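Local coordinates for protein SalCYP truncation (Salinispora tropica, PDB 7ABB) that is a cytochrome P450-type haem protein, modelled here as a truncated form with heme c bound, at residues 50-55 and 303-308; 112-117 and 140-145. All coordinates share one frame; numbering follows the deposited sequence.

How the contacts relate
Contacts 1 and 2 sit on opposite sides of the chain's centre, their own centres about 33 Å apart and their nearest atoms about 18 Å apart, and they involve different helices. Contact 1 is buried and built from apolar side chains, with no hydrogen bond between its segments: helix 49-56 lies against the turn that follows strand 302-304 of the mixed sheet. Contact 2, only partly buried, joins helices 108-120 and 130-147 in the helical part and is almost wholly polar, running from a salt bridge at an exposed arginine to a bond between two buried asparagines. Each nonetheless includes a residue that touches heme c, L307 in contact 1 and L143 in contact 2.

Contact 1 (50-55 and 303-308); sequences EGICAA and VLLPLA
I52 holds CG1 beside its backbone N (chi1 -73°) and the chain runs on extended, which carries CD1 out to P306, while CG2 is left to meet L305. L305 likewise keeps CG beside its own N (chi1 -55°), and its two methyls end at A55. This is where helix 49-56 rests on the mixed sheet of the cytochrome P450 fold, just as strand 302-304 ends and the chain turns into helix 307-310, with P306 at the N-cap position. The side chains of I52 and L305 pass alongside one another, each pointing back past the other's root, the closest pair being I52 CG2 and L305 CB at 4.0 Å. One helical turn on, A55 CB sits 3.7 Å from L305 CD2 and 4.0 Å from L305 CD1, resting against both branches of the leucine fork. No hydrogen bond crosses between 50-55 and 303-308. L46 of strand 43-46 touches both I52 and L305, and F62 packs on A55, so the neighbouring strands extend the same apolar layer. L307, next after the proline, touches heme c. At the other end of I52, the CD1 methyl lies 4.3 Å from P306 CD and reaches the backbone carbonyl, with CD1 to P306 O at 3.5 Å.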
loop_
_atom_site.group_PDB
_atom_site.type_symbol
_atom_site.label_atom_id
_atom_site.label_comp_id
_atom_site.label_asym_id
_atom_site.label_seq_id
_atom_site.Cartn_x
_atom_site.Cartn_y
_atom_site.Cartn_z
ATOM N N GLU A 50 1.167 13.411 15.448
ATOM C CA GLU A 50 1.839 12.902 16.649
ATOM C C GLU A 50 0.978 11.851 17.345
ATOM O O GLU A 50 1.509 10.840 17.854
ATOM C CB GLU A 50 2.222 14.043 17.591
ATOM C CG GLU A 50 1.067 14.745 18.241
ATOM C CD GLU A 50 1.507 15.784 19.285
ATOM O OE1 GLU A 50 2.396 15.481 20.111
ATOM O OE2 GLU A 50 0.965 16.904 19.285
ATOM N N GLY A 51 -0.346 12.032 17.340
ATOM C CA GLY A 51 -1.216 11.076 18.013
ATOM C C GLY A 51 -1.292 9.757 17.270
ATOM O O GLY A 51 -1.263 8.671 17.866
ATOM N N ILE A 52 -1.387 9.823 15.957
ATOM C CA ILE A 52 -1.414 8.596 15.174
ATOM C C ILE A 52 -0.083 7.859 15.259
ATOM O O ILE A 52 -0.047 6.620 15.413
ATOM C CB ILE A 52 -1.796 8.956 13.739
ATOM C CG1 ILE A 52 -3.284 9.298 13.718
ATOM C CG2 ILE A 52 -1.464 7.819 12.797
ATOM C CD1 ILE A 52 -3.753 9.950 12.449
ATOM N N CYS A 53 1.035 8.578 15.136
ATOM C CA CYS A 53 2.341 7.930 15.278
ATOM C C CYS A 53 2.450 7.229 16.626
ATOM O O CYS A 53 2.894 6.068 16.706
ATOM C CB CYS A 53 3.467 8.951 15.155
ATOM S SG CYS A 53 3.813 9.434 13.482
ATOM N N ALA A 54 2.064 7.926 17.686
ATOM C CA ALA A 54 2.185 7.361 19.031
ATOM C C ALA A 54 1.334 6.107 19.171
ATOM O O ALA A 54 1.719 5.153 19.868
ATOM C CB ALA A 54 1.786 8.391 20.081
ATOM N N ALA A 55 0.162 6.103 18.543
ATOM C CA ALA A 55 -0.724 4.950 18.633
ATOM C C ALA A 55 -0.127 3.751 17.909
ATOM O O ALA A 55 -0.118 2.639 18.461
ATOM C CB ALA A 55 -2.099 5.281 18.064
ATOM N N VAL A 303 -10.279 2.243 17.436
ATOM C CA VAL A 303 -9.634 3.503 17.090
ATOM C C VAL A 303 -9.032 3.369 15.699
ATOM O O VAL A 303 -8.240 2.467 15.448
ATOM C CB VAL A 303 -8.541 3.879 18.104
ATOM C CG1 VAL A 303 -7.932 5.220 17.774
ATOM C CG2 VAL A 303 -9.111 3.915 19.509
ATOM N N LEU A 304 -9.372 4.295 14.813
ATOM C CA LEU A 304 -8.793 4.316 13.477
ATOM C C LEU A 304 -7.646 5.314 13.393
ATOM O O LEU A 304 -7.679 6.387 14.013
ATOM C CB LEU A 304 -9.845 4.662 12.421
ATOM C CG LEU A 304 -11.073 3.762 12.346
ATOM C CD1 LEU A 304 -11.851 4.078 11.079
ATOM C CD2 LEU A 304 -10.680 2.292 12.408
ATOM N N LEU A 305 -6.661 4.976 12.557
ATOM C CA LEU A 305 -5.414 5.720 12.400
ATOM C C LEU A 305 -5.274 6.148 10.939
ATOM O O LEU A 305 -4.409 5.637 10.212
ATOM C CB LEU A 305 -4.226 4.868 12.846
ATOM C CG LEU A 305 -4.316 4.306 14.278
ATOM C CD1 LEU A 305 -3.039 3.521 14.604
ATOM C CD2 LEU A 305 -4.535 5.387 15.261
ATOM N N PRO A 306 -6.105 7.085 10.467
ATOM C CA PRO A 306 -6.102 7.399 9.023
ATOM C C PRO A 306 -4.833 8.129 8.600
ATOM O O PRO A 306 -4.527 9.223 9.086
ATOM C CB PRO A 306 -7.348 8.274 8.845
ATOM C CG PRO A 306 -7.574 8.864 10.218
ATOM C CD PRO A 306 -7.209 7.771 11.165
ATOM N N LEU A 307 -4.120 7.537 7.638
ATOM C CA LEU A 307 -2.923 8.174 7.116
ATOM C C LEU A 307 -3.262 9.463 6.358
ATOM O O LEU A 307 -2.412 10.353 6.251
ATOM C CB LEU A 307 -2.175 7.187 6.207
ATOM C CG LEU A 307 -1.826 5.842 6.870
ATOM C CD1 LEU A 307 -0.993 5.017 5.893
ATOM C CD2 LEU A 307 -1.090 6.059 8.190
ATOM N N ALA A 308 -4.484 9.570 5.827
ATOM C CA ALA A 308 -4.960 10.793 5.172
ATOM C C ALA A 308 -5.048 11.962 6.137
ATOM O O ALA A 308 -5.071 13.113 5.698
ATOM C CB ALA A 308 -6.331 10.564 4.542
#

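Contact 2 (112-117 and 140-145); sequences RANARR and LENLML
R117 takes hold of E141 end-on, with one terminal nitrogen for each carboxylate oxygen: NH1 to OE1 at 3.0 Å and NH2 to OE2 at 2.9 Å. Both bonds are nearly straight and use the syn lone pairs, and guanidinium and carboxylate are nearly coplanar. The carboxylate also stacks on the N114 amide, their planes 10° apart, with N114 CG 3.5 Å from E141 CD. That stack brings two acceptors close, N114 OD1 and E141 OE1 at 3.3 Å, and R118 serves both oxygens, NE bonding to N114 OD1 and NH2 forming a salt bridge with E141 OE1. N114 ND2 in turn donates to N142 OD1 at 2.9 Å, a bent bond of 144° whose donor stands above the acceptor's carbonyl plane. These groups bridge helices 108-120 and 130-147, which run roughly antiparallel in the helical part of the P450 fold, with segment axes 10.7 Å apart. E141 reaches across that gap to face N114 and R117, with CG anti to its N (chi1 175°) and an extended chain, whereas the R117 chain is bent, and N114 CA lies over one guanidinium face, toward its rim. Farther out, Y138 O accepts a second bond from N114 ND2, and Q351 of helix 345-362 holds N142 ND2. Beyond N142, L143 touches heme c.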
loop_
_atom_site.group_PDB
_atom_site.type_symbol
_atom_site.label_atom_id
_atom_site.label_comp_id
_atom_site.label_asym_id
_atom_site.label_seq_id
_atom_site.Cartn_x
_atom_site.Cartn_y
_atom_site.Cartn_z
ATOM N N ARG A 112 12.581 -2.940 -13.881
ATOM C CA ARG A 112 12.767 -1.961 -14.947
ATOM C C ARG A 112 12.446 -2.550 -16.312
ATOM O O ARG A 112 11.779 -1.911 -17.139
ATOM C CB ARG A 112 14.197 -1.433 -14.901
ATOM C CG ARG A 112 14.411 -0.228 -15.823
ATOM C CD ARG A 112 15.815 0.342 -15.774
ATOM N NE ARG A 112 16.122 0.788 -14.433
ATOM C CZ ARG A 112 15.610 1.859 -13.830
ATOM N NH1 ARG A 112 14.754 2.677 -14.446
ATOM N NH2 ARG A 112 15.963 2.117 -12.577
ATOM N N ALA A 113 12.931 -3.768 -16.579
ATOM C CA ALA A 113 12.666 -4.393 -17.871
ATOM C C ALA A 113 11.180 -4.666 -18.051
ATOM O O ALA A 113 10.650 -4.560 -19.167
ATOM C CB ALA A 113 13.467 -5.682 -18.008
ATOM N N ASN A 114 10.511 -5.031 -16.954
ATOM C CA ASN A 114 9.061 -5.212 -16.930
ATOM C C ASN A 114 8.342 -3.910 -17.306
ATOM O O ASN A 114 7.551 -3.882 -18.261
ATOM C CB ASN A 114 8.698 -5.727 -15.533
ATOM C CG ASN A 114 7.217 -5.872 -15.259
ATOM O OD1 ASN A 114 6.356 -5.779 -16.124
ATOM N ND2 ASN A 114 6.917 -6.105 -13.989
ATOM N N ALA A 115 8.651 -2.811 -16.613
ATOM C CA ALA A 115 8.035 -1.535 -16.951
ATOM C C ALA A 115 8.272 -1.183 -18.409
ATOM O O ALA A 115 7.348 -0.788 -19.131
ATOM C CB ALA A 115 8.598 -0.432 -16.084
ATOM N N ARG A 116 9.519 -1.317 -18.862
ATOM C CA ARG A 116 9.865 -0.880 -20.216
ATOM C C ARG A 116 9.126 -1.704 -21.260
ATOM O O ARG A 116 8.620 -1.174 -22.264
ATOM C CB ARG A 116 11.378 -0.964 -20.413
ATOM C CG ARG A 116 11.872 -0.424 -21.735
ATOM C CD ARG A 116 13.378 -0.568 -21.893
ATOM N NE ARG A 116 14.161 0.237 -20.949
ATOM C CZ ARG A 116 14.949 -0.245 -19.985
ATOM N NH1 ARG A 116 15.082 -1.557 -19.774
ATOM N NH2 ARG A 116 15.624 0.590 -19.215
ATOM N N ARG A 117 9.100 -3.020 -21.064
ATOM C CA ARG A 117 8.391 -3.905 -21.972
ATOM C C ARG A 117 6.928 -3.520 -22.073
ATOM O O ARG A 117 6.362 -3.437 -23.172
ATOM C CB ARG A 117 8.531 -5.348 -21.461
ATOM C CG ARG A 117 7.773 -6.403 -22.260
ATOM C CD ARG A 117 7.187 -7.516 -21.377
ATOM N NE ARG A 117 8.133 -7.939 -20.344
ATOM C CZ ARG A 117 7.788 -8.260 -19.095
ATOM N NH1 ARG A 117 6.516 -8.251 -18.729
ATOM N NH2 ARG A 117 8.709 -8.576 -18.188
ATOM N N LEU A 140 1.784 -6.764 -10.042
ATOM C CA LEU A 140 1.603 -8.168 -9.692
ATOM C C LEU A 140 2.767 -9.016 -10.185
ATOM O O LEU A 140 3.222 -9.914 -9.472
ATOM C CB LEU A 140 0.281 -8.675 -10.247
ATOM C CG LEU A 140 -0.026 -10.153 -9.999
ATOM C CD1 LEU A 140 -0.005 -10.508 -8.520
ATOM C CD2 LEU A 140 -1.373 -10.486 -10.639
ATOM N N GLU A 141 3.260 -8.763 -11.400
ATOM C CA GLU A 141 4.448 -9.479 -11.871
ATOM C C GLU A 141 5.604 -9.291 -10.888
ATOM O O GLU A 141 6.283 -10.258 -10.509
ATOM C CB GLU A 141 4.852 -8.997 -13.269
ATOM C CG GLU A 141 6.159 -9.616 -13.772
ATOM C CD GLU A 141 6.508 -9.278 -15.208
ATOM O OE1 GLU A 141 5.590 -8.969 -16.015
ATOM O OE2 GLU A 141 7.717 -9.295 -15.507
ATOM N N ASN A 142 5.840 -8.048 -10.468
ATOM C CA ASN A 142 6.914 -7.765 -9.528
ATOM C C ASN A 142 6.690 -8.493 -8.204
ATOM O O ASN A 142 7.640 -9.000 -7.601
ATOM C CB ASN A 142 7.007 -6.254 -9.260
ATOM C CG ASN A 142 7.349 -5.462 -10.487
ATOM O OD1 ASN A 142 8.078 -5.917 -11.369
ATOM N ND2 ASN A 142 6.827 -4.233 -10.539
ATOM N N LEU A 143 5.447 -8.511 -7.708
ATOM C CA LEU A 143 5.141 -9.214 -6.456
ATOM C C LEU A 143 5.460 -10.698 -6.585
ATOM O O LEU A 143 6.099 -11.295 -5.707
ATOM C CB LEU A 143 3.669 -9.043 -6.094
ATOM C CG LEU A 143 3.201 -9.689 -4.784
ATOM C CD1 LEU A 143 3.914 -9.103 -3.601
ATOM C CD2 LEU A 143 1.700 -9.559 -4.622
ATOM N N MET A 144 5.012 -11.309 -7.689
ATOM C CA MET A 144 5.257 -12.723 -7.933
ATOM C C MET A 144 6.745 -13.018 -7.954
ATOM O O MET A 144 7.187 -14.045 -7.422
ATOM C CB MET A 144 4.595 -13.127 -9.244
ATOM C CG MET A 144 3.077 -13.107 -9.169
ATOM S SD MET A 144 2.299 -13.276 -10.780
ATOM C CE MET A 144 2.521 -15.027 -11.010
ATOM N N LEU A 145 7.539 -12.121 -8.540
ATOM C CA LEU A 145 8.980 -12.329 -8.576
ATOM C C LEU A 145 9.548 -12.340 -7.169
ATOM O O LEU A 145 10.368 -13.210 -6.823
ATOM C CB LEU A 145 9.658 -11.245 -9.417
ATOM C CG LEU A 145 11.178 -11.406 -9.612
ATOM C CD1 LEU A 145 11.503 -12.716 -10.258
ATOM C CD2 LEU A 145 11.774 -10.252 -10.412
#